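Local coordinates for assembly chaperone of ribosomal protein L4 (Acl4) (Chaetomium thermophilum, PDB 5TQB), which probably acts as a dedicated chaperone that binds ribosomal protein L4 and keeps it soluble and protected until it is assembled into the ribosome, at residues L237-D242 / R272-E277; S230-V235 / W265-Y270. All blocks are in the same frame, centred on the assembly; numbering follows the deposited sequence.

Contact 1: L237-D242 / R272-E277; sequences LLIEVD and RYRLGE
I239 and R274 are the facing pair where the end of helix 228-240 passes helix 262-281, with CA of I239 and CA of R274 8.1 Å apart. The two helices run in the same general direction. Direct contact is slight. Methyl CG2 of I239 lies against the aliphatic part of R274, 4.2 Å from its CG. The R274 chain is curled (chi1 -64°, chi2 -78°, chi3 -70°), which lifts its guanidinium toward the D242 side. One water then joins the helices. It takes an N-H from R274 NH1 at the guanidinium edge, in its plane (NH1 to water 3.2 Å). The same water lies within donating distance of OD1 of D242 (2.7 Å) and of O of E240 (3.0 Å), but cannot serve every acceptor around it at once.

D242 is the C-prime residue of a Schellman motif that closes helix 228-240, and its phi is positive. From this turn the D242 side chain swings its carboxylate to the water. OD1 of D242 and NH1 of R274 remain 4.3 Å apart, too far for a salt bridge. The main polar partner of D242 is a basic side chain of the other protein's chain, salt-bridged to OD2. E240 also pairs with that chain. R274 NH2 makes a weak bond to OE2 of E277 at 3.4 Å, part of a salt bridge within the helix.

Contact 2: S230-V235 / W265-Y270; sequences SRVSLV and WYLGGY
The apolar contact is made by three side chains: V232, V235 and L267. L267 extends from helix 262-281 toward the two valines of helix 228-240, which sit three residues apart. Its CG is anti to its own carbonyl carbon (chi1 -74°), and with chi2 extended as well CD1 reaches the valines. CD1 of L267 meets CG1 of V232 at 3.8 Å, and these two side chains cross at about a right angle. V235 meets L267 nearer its base. CG1 of V235 is 3.8 Å from CB of L267 and 4.1 Å from its CD1. In both valines CG1, the branch anti to the backbone N, does the touching. The backbones come nearest at this level, with CA of V235 and CA of L267 7.3 Å apart.

The arrangement is consistent with a TPR-like helical solenoid. The two helices run the same way, and helix 244-257 separates them in sequence. V235 also packs on V250 of that helix.

No hydrogen bond crosses between the two segments. Polar groups find partners around them instead. R231 forms a salt bridge with E257. Y266 OH is hydrogen-bonded to H323 and to the backbone of the other protein's chain. The same hydroxyl stands 4.3 Å above one face of the Y270 ring, offset toward its rim.

The other protein's chain also packs here. An aromatic side chain of that chain lies on L267, and apolar ones lie on S233 and Y270. A bound 1,2-ethanediol, probably from the crystallisation liquor, is about 4 Å from the side chain of V232.

How the contacts relate
Contacts 1 and 2 are two levels of one interface between helices 228-240 and 262-281. Their centres are about 10 Å apart. I239 joins them: its CD1 is 3.8 Å from O of L267, and its CG2 is 4.1 Å from CD1 of Y270. Contact 2 is the buried, wholly apolar level, centred about 13 Å from the centre of the chain. Contact 1 is partly buried and bridged by water, centred about 22 Å from it. Within helix 262-281, R272 of contact 1 is hydrogen-bonded to O of G268 of contact 2. The other protein's chain reaches both, with charged pairs at contact 1 and mostly packing at contact 2.

Contact 1: L237-D242 / R272-E277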
# COMPACT_ATOMS: atom_id res chain seq x y z
N LEU B 237 15.98 1.11 4.08
CA LEU B 237 16.63 0.59 5.27
C LEU B 237 17.25 -0.79 5.01
O LEU B 237 18.33 -1.09 5.52
CB LEU B 237 15.65 0.49 6.43
CG LEU B 237 15.03 1.79 6.94
CD1 LEU B 237 14.03 1.49 8.04
CD2 LEU B 237 16.08 2.75 7.45
N LEU B 238 16.56 -1.62 4.24
CA LEU B 238 17.01 -2.98 3.96
C LEU B 238 18.26 -3.03 3.07
O LEU B 238 19.14 -3.86 3.28
CB LEU B 238 15.90 -3.78 3.29
CG LEU B 238 14.72 -4.21 4.16
CD1 LEU B 238 13.67 -4.88 3.29
CD2 LEU B 238 15.15 -5.15 5.27
N ILE B 239 18.32 -2.16 2.07
CA ILE B 239 19.48 -2.09 1.19
C ILE B 239 20.66 -1.49 1.96
O ILE B 239 21.80 -1.88 1.77
CB ILE B 239 19.19 -1.26 -0.07
CG1 ILE B 239 18.05 -1.89 -0.86
CG2 ILE B 239 20.42 -1.17 -0.96
CD1 ILE B 239 17.45 -0.98 -1.90
N GLU B 240 20.35 -0.54 2.84
CA GLU B 240 21.35 0.12 3.66
C GLU B 240 22.16 -0.88 4.48
O GLU B 240 23.39 -0.82 4.49
CB GLU B 240 20.67 1.13 4.60
CG GLU B 240 21.64 1.97 5.43
CD GLU B 240 22.34 3.05 4.62
OE1 GLU B 240 21.66 3.77 3.87
OE2 GLU B 240 23.58 3.18 4.75
N VAL B 241 21.46 -1.80 5.15
CA VAL B 241 22.12 -2.75 6.05
C VAL B 241 22.26 -4.15 5.44
O VAL B 241 22.29 -5.15 6.16
CB VAL B 241 21.38 -2.85 7.40
CG1 VAL B 241 21.34 -1.48 8.08
CG2 VAL B 241 19.98 -3.38 7.21
N ASP B 242 22.33 -4.21 4.11
CA ASP B 242 22.73 -5.42 3.38
C ASP B 242 21.76 -6.59 3.50
O ASP B 242 22.19 -7.74 3.60
CB ASP B 242 24.13 -5.87 3.83
CG ASP B 242 25.17 -4.77 3.67
OD1 ASP B 242 25.68 -4.59 2.54
OD2 ASP B 242 25.48 -4.10 4.68
N ARG B 272 18.84 -5.16 -6.65
CA ARG B 272 19.26 -6.32 -7.42
C ARG B 272 20.67 -6.10 -7.96
O ARG B 272 21.45 -7.05 -8.11
CB ARG B 272 18.25 -6.60 -8.54
CG ARG B 272 16.95 -7.21 -8.02
CD ARG B 272 15.83 -7.19 -9.05
NE ARG B 272 14.64 -7.88 -8.56
CZ ARG B 272 13.81 -7.40 -7.64
NH1 ARG B 272 12.76 -8.11 -7.25
NH2 ARG B 272 14.01 -6.20 -7.10
N TYR B 273 21.01 -4.84 -8.23
CA TYR B 273 22.36 -4.48 -8.66
C TYR B 273 23.36 -4.72 -7.53
O TYR B 273 24.44 -5.29 -7.76
CB TYR B 273 22.41 -3.01 -9.09
CG TYR B 273 23.78 -2.53 -9.49
CD1 TYR B 273 24.65 -2.02 -8.55
CD2 TYR B 273 24.20 -2.58 -10.82
CE1 TYR B 273 25.91 -1.58 -8.90
CE2 TYR B 273 25.45 -2.14 -11.18
CZ TYR B 273 26.31 -1.64 -10.22
OH TYR B 273 27.56 -1.19 -10.58
N ARG B 274 23.00 -4.29 -6.33
CA ARG B 274 23.84 -4.47 -5.15
C ARG B 274 24.02 -5.94 -4.85
O ARG B 274 25.13 -6.40 -4.55
CB ARG B 274 23.20 -3.78 -3.93
CG ARG B 274 23.08 -2.27 -4.06
CD ARG B 274 24.40 -1.60 -3.79
NE ARG B 274 24.77 -1.70 -2.39
CZ ARG B 274 26.01 -1.57 -1.93
NH1 ARG B 274 26.23 -1.69 -0.63
NH2 ARG B 274 27.02 -1.33 -2.76
N LEU B 275 22.93 -6.69 -4.94
CA LEU B 275 22.96 -8.12 -4.71
C LEU B 275 23.88 -8.81 -5.72
O LEU B 275 24.59 -9.75 -5.38
CB LEU B 275 21.54 -8.70 -4.79
CG LEU B 275 21.40 -10.18 -4.47
CD1 LEU B 275 21.92 -10.51 -3.07
CD2 LEU B 275 19.94 -10.61 -4.60
N GLY B 276 23.86 -8.32 -6.95
CA GLY B 276 24.70 -8.88 -8.00
C GLY B 276 26.17 -8.63 -7.75
O GLY B 276 27.01 -9.48 -8.05
N GLU B 277 26.49 -7.46 -7.21
CA GLU B 277 27.87 -7.13 -6.87
C GLU B 277 28.41 -8.12 -5.86
O GLU B 277 29.52 -8.64 -6.01
CB GLU B 277 27.98 -5.71 -6.31
CG GLU B 277 27.83 -4.59 -7.34
CD GLU B 277 28.22 -3.23 -6.79
OE1 GLU B 277 29.01 -2.53 -7.45
OE2 GLU B 277 27.72 -2.85 -5.70
O HOH W 1 25.12 -1.96 2.39

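Contact 2: S230-V235 / W265-Y270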
# COMPACT_ATOMS: atom_id res chain seq x y z
N SER B 230 5.29 3.66 3.70
CA SER B 230 6.06 3.15 4.82
C SER B 230 6.96 1.98 4.39
O SER B 230 8.04 1.78 4.94
CB SER B 230 5.11 2.72 5.95
OG SER B 230 5.82 2.26 7.08
N ARG B 231 6.50 1.21 3.40
CA ARG B 231 7.27 0.07 2.91
C ARG B 231 8.37 0.51 1.94
O ARG B 231 9.33 -0.22 1.72
CB ARG B 231 6.36 -0.96 2.25
CG ARG B 231 5.86 -2.04 3.21
CD ARG B 231 4.41 -2.39 2.97
NE ARG B 231 4.23 -3.12 1.73
CZ ARG B 231 3.11 -3.13 1.01
NH1 ARG B 231 2.06 -2.42 1.39
NH2 ARG B 231 3.07 -3.84 -0.10
N VAL B 232 8.22 1.69 1.36
CA VAL B 232 9.27 2.27 0.55
C VAL B 232 10.45 2.59 1.46
O VAL B 232 11.59 2.22 1.17
CB VAL B 232 8.80 3.53 -0.20
CG1 VAL B 232 9.95 4.20 -0.95
CG2 VAL B 232 7.68 3.19 -1.16
N SER B 233 10.16 3.28 2.56
CA SER B 233 11.18 3.61 3.55
C SER B 233 11.87 2.35 4.03
O SER B 233 13.09 2.33 4.25
CB SER B 233 10.53 4.34 4.73
OG SER B 233 11.36 4.32 5.88
N LEU B 234 11.09 1.28 4.19
CA LEU B 234 11.63 0.00 4.63
C LEU B 234 12.69 -0.51 3.66
O LEU B 234 13.77 -0.94 4.08
CB LEU B 234 10.51 -1.02 4.78
CG LEU B 234 10.96 -2.45 5.11
CD1 LEU B 234 11.63 -2.49 6.47
CD2 LEU B 234 9.78 -3.39 5.04
N VAL B 235 12.40 -0.47 2.37
CA VAL B 235 13.33 -0.96 1.36
C VAL B 235 14.67 -0.24 1.42
O VAL B 235 15.72 -0.85 1.24
CB VAL B 235 12.74 -0.84 -0.06
CG1 VAL B 235 13.78 -1.15 -1.12
CG2 VAL B 235 11.57 -1.79 -0.22
N TRP B 265 10.55 0.89 -8.84
CA TRP B 265 11.28 0.21 -9.90
C TRP B 265 12.78 0.46 -9.70
O TRP B 265 13.60 -0.44 -9.85
CB TRP B 265 10.85 0.68 -11.29
CG TRP B 265 9.57 0.05 -11.79
CD1 TRP B 265 8.37 0.67 -11.99
CD2 TRP B 265 9.38 -1.32 -12.15
NE1 TRP B 265 7.45 -0.23 -12.45
CE2 TRP B 265 8.04 -1.46 -12.56
CE3 TRP B 265 10.21 -2.44 -12.16
CZ2 TRP B 265 7.50 -2.68 -12.98
CZ3 TRP B 265 9.68 -3.66 -12.58
CH2 TRP B 265 8.34 -3.76 -12.99
N TYR B 266 13.12 1.68 -9.33
CA TYR B 266 14.50 2.04 -9.06
C TYR B 266 15.07 1.26 -7.88
O TYR B 266 16.13 0.65 -7.98
CB TYR B 266 14.62 3.54 -8.79
CG TYR B 266 15.99 3.93 -8.32
CD1 TYR B 266 17.04 4.06 -9.22
CD2 TYR B 266 16.25 4.15 -6.97
CE1 TYR B 266 18.30 4.41 -8.80
CE2 TYR B 266 17.50 4.49 -6.54
CZ TYR B 266 18.53 4.62 -7.46
OH TYR B 266 19.78 4.98 -7.02
N LEU B 267 14.36 1.27 -6.76
CA LEU B 267 14.84 0.59 -5.57
C LEU B 267 15.03 -0.90 -5.80
O LEU B 267 16.00 -1.49 -5.34
CB LEU B 267 13.90 0.85 -4.39
CG LEU B 267 13.99 2.26 -3.80
CD1 LEU B 267 12.85 2.51 -2.80
CD2 LEU B 267 15.35 2.52 -3.14
N GLY B 268 14.10 -1.51 -6.54
CA GLY B 268 14.19 -2.92 -6.85
C GLY B 268 15.35 -3.21 -7.77
O GLY B 268 16.06 -4.21 -7.62
N GLY B 269 15.56 -2.32 -8.74
CA GLY B 269 16.69 -2.44 -9.64
C GLY B 269 18.01 -2.27 -8.92
O GLY B 269 18.97 -3.00 -9.18
N TYR B 270 18.06 -1.31 -8.01
CA TYR B 270 19.28 -1.03 -7.27
C TYR B 270 19.57 -2.16 -6.29
O TYR B 270 20.72 -2.58 -6.13
CB TYR B 270 19.18 0.30 -6.52
CG TYR B 270 20.51 0.74 -5.94
CD1 TYR B 270 20.69 0.84 -4.57
CD2 TYR B 270 21.58 1.05 -6.77
CE1 TYR B 270 21.90 1.24 -4.04
CE2 TYR B 270 22.79 1.45 -6.26
CZ TYR B 270 22.95 1.55 -4.89
OH TYR B 270 24.16 1.95 -4.36